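Local coordinates for protein putative endo-1,4-beta-xylanase (PDB 5MSX) that belongs to glycoside hydrolase family 43 and probably acts as an arabinofuranosidase in plant pectin breakdown by a gut bacterium, at residues S62-V67 and R398-H403; G209-L214 and V232-P237. One frame throughout, in Å; residues are numbered along the deposited sequence.

How the contacts relate
Contacts 1 and 2 lie on opposite sides of the chain's centre, their centres about 36 Å apart and their nearest atoms about 21 Å apart. Along the sequence, both segments of contact 2 fall between those of contact 1, and the contacts share no sheet. Contact 1 joins segments whose closest ends are 331 positions apart: the loop before strand 67-70 of the glycoside hydrolase part meets the loop between strands 386-396 and 403-410 of the F5/8 type C part. Contact 2 is local, packing the loop that links strands 224-230 and 245-247 against strand 210-217 of the same four-stranded antiparallel sheet. The first joins two modules; the second belongs to a single propeller blade.

Contact 1 of 2, residues S62-V67 and R398-H403; sequences SGPPVV and RPTAGH. With EDO (1,2-ethanediol), chain B.
Pro64 turns the CG-CD edge of its ring to Thr400: CD comes to 3.4 Å from Thr400 OG1, and CG to 3.7 Å from Thr400 CB. The Thr400 hydroxyl beside Pro64 has its polar partner elsewhere, a hydrogen bond with Tyr55 OH. With chi1 63°, OG1 sits between the backbone N and the carbonyl carbon, facing Pro64, while the methyl CG2, anti to the carbonyl carbon, faces Val66. This is an interface between modules, where a loop of the family 43 catalytic part meets a 3-10 turn, 399-401, of the F5/8 type C beta-sandwich. Further along, Val66 receives that methyl between its two branches, CG1 and CG2 each lying 3.8 Å from Thr400 CG2. Phe78 of strand 78-79 touches both Val66 and Thr400, continuing the apolar patch. Behind the turn sits a 1,2-ethanediol, probably from the crystallisation liquor. Its O2 donates to Pro399 O at 2.7 Å and accepts from His403 ND1 at 2.8 Å, close to the plane of the imidazole, whose NE2 is bonded to Val450 O.

Contact 2 of 2, residues G209-L214 and V232-P237; sequences GIYYYL and VSPMGP
One face of the Tyr211 ring is roofed by the backbone and ring of Ser233-Pro234. Pro234 N stands 3.8 Å above the plane of the Tyr211 ring, over its centre, and Ser233 C lies 3.5 Å above that plane, displaced toward the rim. Pro234 CD adds a CH-pi contact, 3.9 Å from the centroid of the Tyr211 ring and only 21° off its normal, while Pro234 CG sits 3.7 Å from Tyr211 CE1. At the CE2 corner Ser233 CA approaches Tyr211 CE2 to 3.5 Å, and Val232 O comes in obliquely. The tyrosine thus lies flat under the chain instead of bonding to it: no hydrogen bond crosses between the segments. With CG anti to the carbonyl carbon (chi1 -62°), the ring is carried beneath Ser233 and Pro234. The bond from its hydroxyl to Asp160 OD2 holds the far end of the ring, with a weak bond to Lys206 NZ beside it.

The covering loop is braced from within. Ser233 to Gly236 form a type I beta turn, closed by Gly236 N to Ser233 O at 3.0 Å. Ser233 OG donates to a lone pair of Gly236 O at 2.8 Å, and the same Ser233 OG accepts a weak hydrogen bond from Met235 N, in the manner of an ST turn. A cis peptide bond joins Gly236 to Pro237, and Ser230 OG binds both Val232 N and Pro237 O.

Pro234 also rests on Phe204 of strand 203-207 and on Tyr166 of strand 165-169, which belongs to the preceding four-stranded antiparallel sheet. The loop, on its way from strand 224-230 to 245-247, therefore touches two successive sheets, consistent with the blade-to-blade packing of the five-bladed beta-propeller of family 43.

Contact 1 of 2, residues S62-V67 and R398-H403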
loop_
_atom_site.group_PDB
_atom_site.type_symbol
_atom_site.label_atom_id
_atom_site.label_comp_id
_atom_site.label_asym_id
_atom_site.label_seq_id
_atom_site.Cartn_x
_atom_site.Cartn_y
_atom_site.Cartn_z
ATOM N N SER C 62 22.634 -24.112 -3.518
ATOM C CA SER C 62 22.442 -23.358 -4.752
ATOM C C SER C 62 23.495 -22.290 -4.761
ATOM O O SER C 62 24.201 -22.129 -3.787
ATOM C CB SER C 62 21.049 -22.718 -4.776
ATOM O OG SER C 62 21.000 -21.595 -3.884
ATOM N N GLY C 63 23.590 -21.538 -5.836
ATOM C CA GLY C 63 24.289 -20.257 -5.775
ATOM C C GLY C 63 23.489 -19.207 -4.992
ATOM O O GLY C 63 22.388 -19.457 -4.523
ATOM N N PRO C 64 24.050 -18.021 -4.847
ATOM C CA PRO C 64 23.380 -16.955 -4.123
ATOM C C PRO C 64 22.360 -16.204 -5.000
ATOM O O PRO C 64 22.429 -16.337 -6.231
ATOM C CB PRO C 64 24.540 -16.019 -3.766
ATOM C CG PRO C 64 25.485 -16.179 -4.910
ATOM C CD PRO C 64 25.406 -17.634 -5.268
ATOM N N PRO C 65 21.476 -15.377 -4.381
ATOM C CA PRO C 65 20.591 -14.404 -5.098
ATOM C C PRO C 65 21.327 -13.316 -5.844
ATOM O O PRO C 65 21.895 -12.399 -5.213
ATOM C CB PRO C 65 19.744 -13.766 -3.979
ATOM C CG PRO C 65 20.468 -14.074 -2.716
ATOM C CD PRO C 65 21.224 -15.360 -2.929
ATOM N N VAL C 66 21.316 -13.409 -7.177
ATOM C CA VAL C 66 21.819 -12.332 -8.027
ATOM C C VAL C 66 20.750 -11.990 -9.070
ATOM O O VAL C 66 19.899 -12.831 -9.413
ATOM C CB VAL C 66 23.207 -12.650 -8.665
ATOM C CG1 VAL C 66 24.226 -13.020 -7.576
ATOM C CG2 VAL C 66 23.131 -13.758 -9.699
ATOM N N VAL C 67 20.768 -10.734 -9.523
ATOM C CA VAL C 67 19.889 -10.294 -10.592
ATOM C C VAL C 67 20.739 -9.849 -11.756
ATOM O O VAL C 67 21.578 -8.985 -11.604
ATOM C CB VAL C 67 18.912 -9.165 -10.158
ATOM C CG1 VAL C 67 19.637 -7.874 -9.754
ATOM C CG2 VAL C 67 17.928 -8.881 -11.282
ATOM N N ARG C 398 30.976 -20.037 -13.127
ATOM C CA ARG C 398 30.609 -19.840 -11.714
ATOM C C ARG C 398 30.947 -18.415 -11.194
ATOM O O ARG C 398 31.585 -18.253 -10.141
ATOM C CB ARG C 398 31.186 -20.921 -10.794
ATOM C CG ARG C 398 30.474 -20.963 -9.441
ATOM C CD ARG C 398 31.118 -21.955 -8.498
ATOM N NE ARG C 398 30.802 -23.332 -8.872
ATOM C CZ ARG C 398 31.302 -24.422 -8.288
ATOM N NH1 ARG C 398 32.169 -24.324 -7.290
ATOM N NH2 ARG C 398 30.928 -25.621 -8.703
ATOM N N PRO C 399 30.451 -17.380 -11.899
ATOM C CA PRO C 399 30.771 -15.972 -11.645
ATOM C C PRO C 399 30.345 -15.491 -10.236
ATOM O O PRO C 399 30.967 -14.561 -9.640
ATOM C CB PRO C 399 29.988 -15.256 -12.746
ATOM C CG PRO C 399 28.810 -16.110 -12.969
ATOM C CD PRO C 399 29.383 -17.496 -12.910
ATOM N N THR C 400 29.302 -16.112 -9.695
ATOM C CA THR C 400 28.780 -15.686 -8.413
ATOM C C THR C 400 29.681 -16.097 -7.244
ATOM O O THR C 400 29.455 -15.616 -6.138
ATOM C CB THR C 400 27.365 -16.199 -8.145
ATOM O OG1 THR C 400 27.357 -17.634 -8.085
ATOM C CG2 THR C 400 26.382 -15.687 -9.224
ATOM N N ALA C 401 30.653 -16.993 -7.463
ATOM C CA ALA C 401 31.632 -17.342 -6.406
ATOM C C ALA C 401 32.861 -16.444 -6.413
ATOM O O ALA C 401 33.705 -16.549 -5.510
ATOM C CB ALA C 401 32.032 -18.796 -6.494
ATOM N N GLY C 402 32.962 -15.561 -7.410
ATOM C CA GLY C 402 33.996 -14.539 -7.457
ATOM C C GLY C 402 35.269 -15.056 -8.104
ATOM O O GLY C 402 35.568 -16.249 -8.022
ATOM N N HIS C 403 35.992 -14.165 -8.772
ATOM C CA HIS C 403 37.279 -14.495 -9.377
ATOM C C HIS C 403 38.350 -13.451 -9.073
ATOM O O HIS C 403 38.050 -12.257 -8.954
ATOM C CB HIS C 403 37.158 -14.621 -10.894
ATOM C CG HIS C 403 36.488 -15.878 -11.324
ATOM N ND1 HIS C 403 35.136 -16.072 -11.183
ATOM C CD2 HIS C 403 36.978 -17.014 -11.871
ATOM C CE1 HIS C 403 34.818 -17.271 -11.624
ATOM N NE2 HIS C 403 35.916 -17.865 -12.047
HETATM C C1 EDO B . 32.505 -13.814 -13.594
HETATM O O1 EDO B . 32.742 -13.139 -14.829
HETATM C C2 EDO B . 33.405 -13.455 -12.403
HETATM O O2 EDO B . 33.156 -14.071 -11.129
#

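Contact 2 of 2, residues G209-L214 and V232-P237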
loop_
_atom_site.group_PDB
_atom_site.type_symbol
_atom_site.label_atom_id
_atom_site.label_comp_id
_atom_site.label_asym_id
_atom_site.label_seq_id
_atom_site.Cartn_x
_atom_site.Cartn_y
_atom_site.Cartn_z
ATOM N N GLY C 209 -8.126 -9.744 -22.207
ATOM C CA GLY C 209 -9.227 -10.293 -21.423
ATOM C C GLY C 209 -9.198 -11.775 -21.087
ATOM O O GLY C 209 -10.141 -12.259 -20.467
ATOM N N ILE C 210 -8.151 -12.508 -21.487
ATOM C CA ILE C 210 -8.038 -13.925 -21.192
ATOM C C ILE C 210 -6.914 -14.143 -20.163
ATOM O O ILE C 210 -5.819 -13.610 -20.301
ATOM C CB ILE C 210 -7.777 -14.751 -22.471
ATOM C CG1 ILE C 210 -8.840 -14.425 -23.531
ATOM C CG2 ILE C 210 -7.746 -16.252 -22.169
ATOM C CD1 ILE C 210 -8.670 -15.172 -24.858
ATOM N N TYR C 211 -7.237 -14.908 -19.133
ATOM C CA TYR C 211 -6.324 -15.330 -18.093
ATOM C C TYR C 211 -5.700 -16.678 -18.475
ATOM O O TYR C 211 -6.413 -17.594 -18.872
ATOM C CB TYR C 211 -7.079 -15.473 -16.769
ATOM C CG TYR C 211 -7.720 -14.215 -16.215
ATOM C CD1 TYR C 211 -6.946 -13.187 -15.656
ATOM C CD2 TYR C 211 -9.100 -14.073 -16.186
ATOM C CE1 TYR C 211 -7.533 -12.058 -15.126
ATOM C CE2 TYR C 211 -9.700 -12.930 -15.665
ATOM C CZ TYR C 211 -8.921 -11.939 -15.130
ATOM O OH TYR C 211 -9.523 -10.835 -14.568
ATOM N N TYR C 212 -4.371 -16.763 -18.382
ATOM C CA TYR C 212 -3.579 -17.938 -18.769
ATOM C C TYR C 212 -2.853 -18.494 -17.565
ATOM O O TYR C 212 -2.080 -17.789 -16.930
ATOM C CB TYR C 212 -2.560 -17.561 -19.845
ATOM C CG TYR C 212 -3.187 -17.162 -21.147
ATOM C CD1 TYR C 212 -3.542 -15.830 -21.409
ATOM C CD2 TYR C 212 -3.464 -18.108 -22.118
ATOM C CE1 TYR C 212 -4.130 -15.460 -22.609
ATOM C CE2 TYR C 212 -4.078 -17.746 -23.311
ATOM C CZ TYR C 212 -4.385 -16.417 -23.561
ATOM O OH TYR C 212 -5.012 -16.059 -24.759
ATOM N N TYR C 213 -3.129 -19.757 -17.234
ATOM C CA TYR C 213 -2.441 -20.469 -16.174
ATOM C C TYR C 213 -1.623 -21.612 -16.783
ATOM O O TYR C 213 -2.176 -22.607 -17.232
ATOM C CB TYR C 213 -3.439 -21.035 -15.138
ATOM C CG TYR C 213 -2.738 -21.790 -14.068
ATOM C CD1 TYR C 213 -1.987 -21.120 -13.144
ATOM C CD2 TYR C 213 -2.772 -23.185 -14.014
ATOM C CE1 TYR C 213 -1.253 -21.791 -12.202
ATOM C CE2 TYR C 213 -2.053 -23.878 -13.051
ATOM C CZ TYR C 213 -1.282 -23.180 -12.158
ATOM O OH TYR C 213 -0.561 -23.800 -11.168
ATOM N N LEU C 214 -0.309 -21.451 -16.763
ATOM C CA LEU C 214 0.640 -22.442 -17.270
ATOM C C LEU C 214 1.270 -23.122 -16.077
ATOM O O LEU C 214 1.644 -22.444 -15.114
ATOM C CB LEU C 214 1.770 -21.754 -18.087
ATOM C CG LEU C 214 1.467 -21.196 -19.487
ATOM C CD1 LEU C 214 0.349 -20.180 -19.496
ATOM C CD2 LEU C 214 2.742 -20.575 -20.042
ATOM N N VAL C 232 -13.103 -15.737 -16.892
ATOM C CA VAL C 232 -13.893 -15.311 -15.746
ATOM C C VAL C 232 -13.016 -14.600 -14.734
ATOM O O VAL C 232 -13.205 -13.428 -14.493
ATOM C CB VAL C 232 -14.625 -16.504 -15.068
ATOM C CG1 VAL C 232 -15.380 -16.046 -13.822
ATOM C CG2 VAL C 232 -15.583 -17.158 -16.047
ATOM N N SER C 233 -12.065 -15.310 -14.130
ATOM C CA SER C 233 -11.218 -14.709 -13.099
ATOM C C SER C 233 -9.895 -15.461 -12.991
ATOM O O SER C 233 -9.773 -16.575 -13.509
ATOM C CB SER C 233 -11.945 -14.721 -11.729
ATOM O OG SER C 233 -11.870 -15.996 -11.112
ATOM N N PRO C 234 -8.904 -14.870 -12.288
ATOM C CA PRO C 234 -7.647 -15.602 -11.981
ATOM C C PRO C 234 -7.835 -16.873 -11.136
ATOM O O PRO C 234 -6.960 -17.718 -11.131
ATOM C CB PRO C 234 -6.808 -14.570 -11.230
ATOM C CG PRO C 234 -7.384 -13.244 -11.624
ATOM C CD PRO C 234 -8.860 -13.480 -11.820
ATOM N N MET C 235 -8.959 -17.025 -10.432
ATOM C CA MET C 235 -9.245 -18.266 -9.730
ATOM C C MET C 235 -10.246 -19.125 -10.481
ATOM O O MET C 235 -10.809 -20.021 -9.908
ATOM C CB MET C 235 -9.674 -17.972 -8.283
ATOM C CG MET C 235 -8.533 -17.359 -7.513
ATOM S SD MET C 235 -8.919 -16.734 -5.874
ATOM C CE MET C 235 -9.141 -18.249 -4.981
ATOM N N GLY C 236 -10.465 -18.867 -11.765
ATOM C CA GLY C 236 -11.286 -19.742 -12.598
ATOM C C GLY C 236 -12.732 -19.302 -12.718
ATOM O O GLY C 236 -13.055 -18.181 -12.331
ATOM N N PRO C 237 -13.600 -20.142 -13.272
ATOM C CA PRO C 237 -13.269 -21.497 -13.778
ATOM C C PRO C 237 -12.402 -21.499 -15.054
ATOM O O PRO C 237 -12.433 -20.552 -15.828
ATOM C CB PRO C 237 -14.653 -22.113 -14.067
ATOM C CG PRO C 237 -15.571 -20.939 -14.172
ATOM C CD PRO C 237 -15.054 -19.956 -13.171
#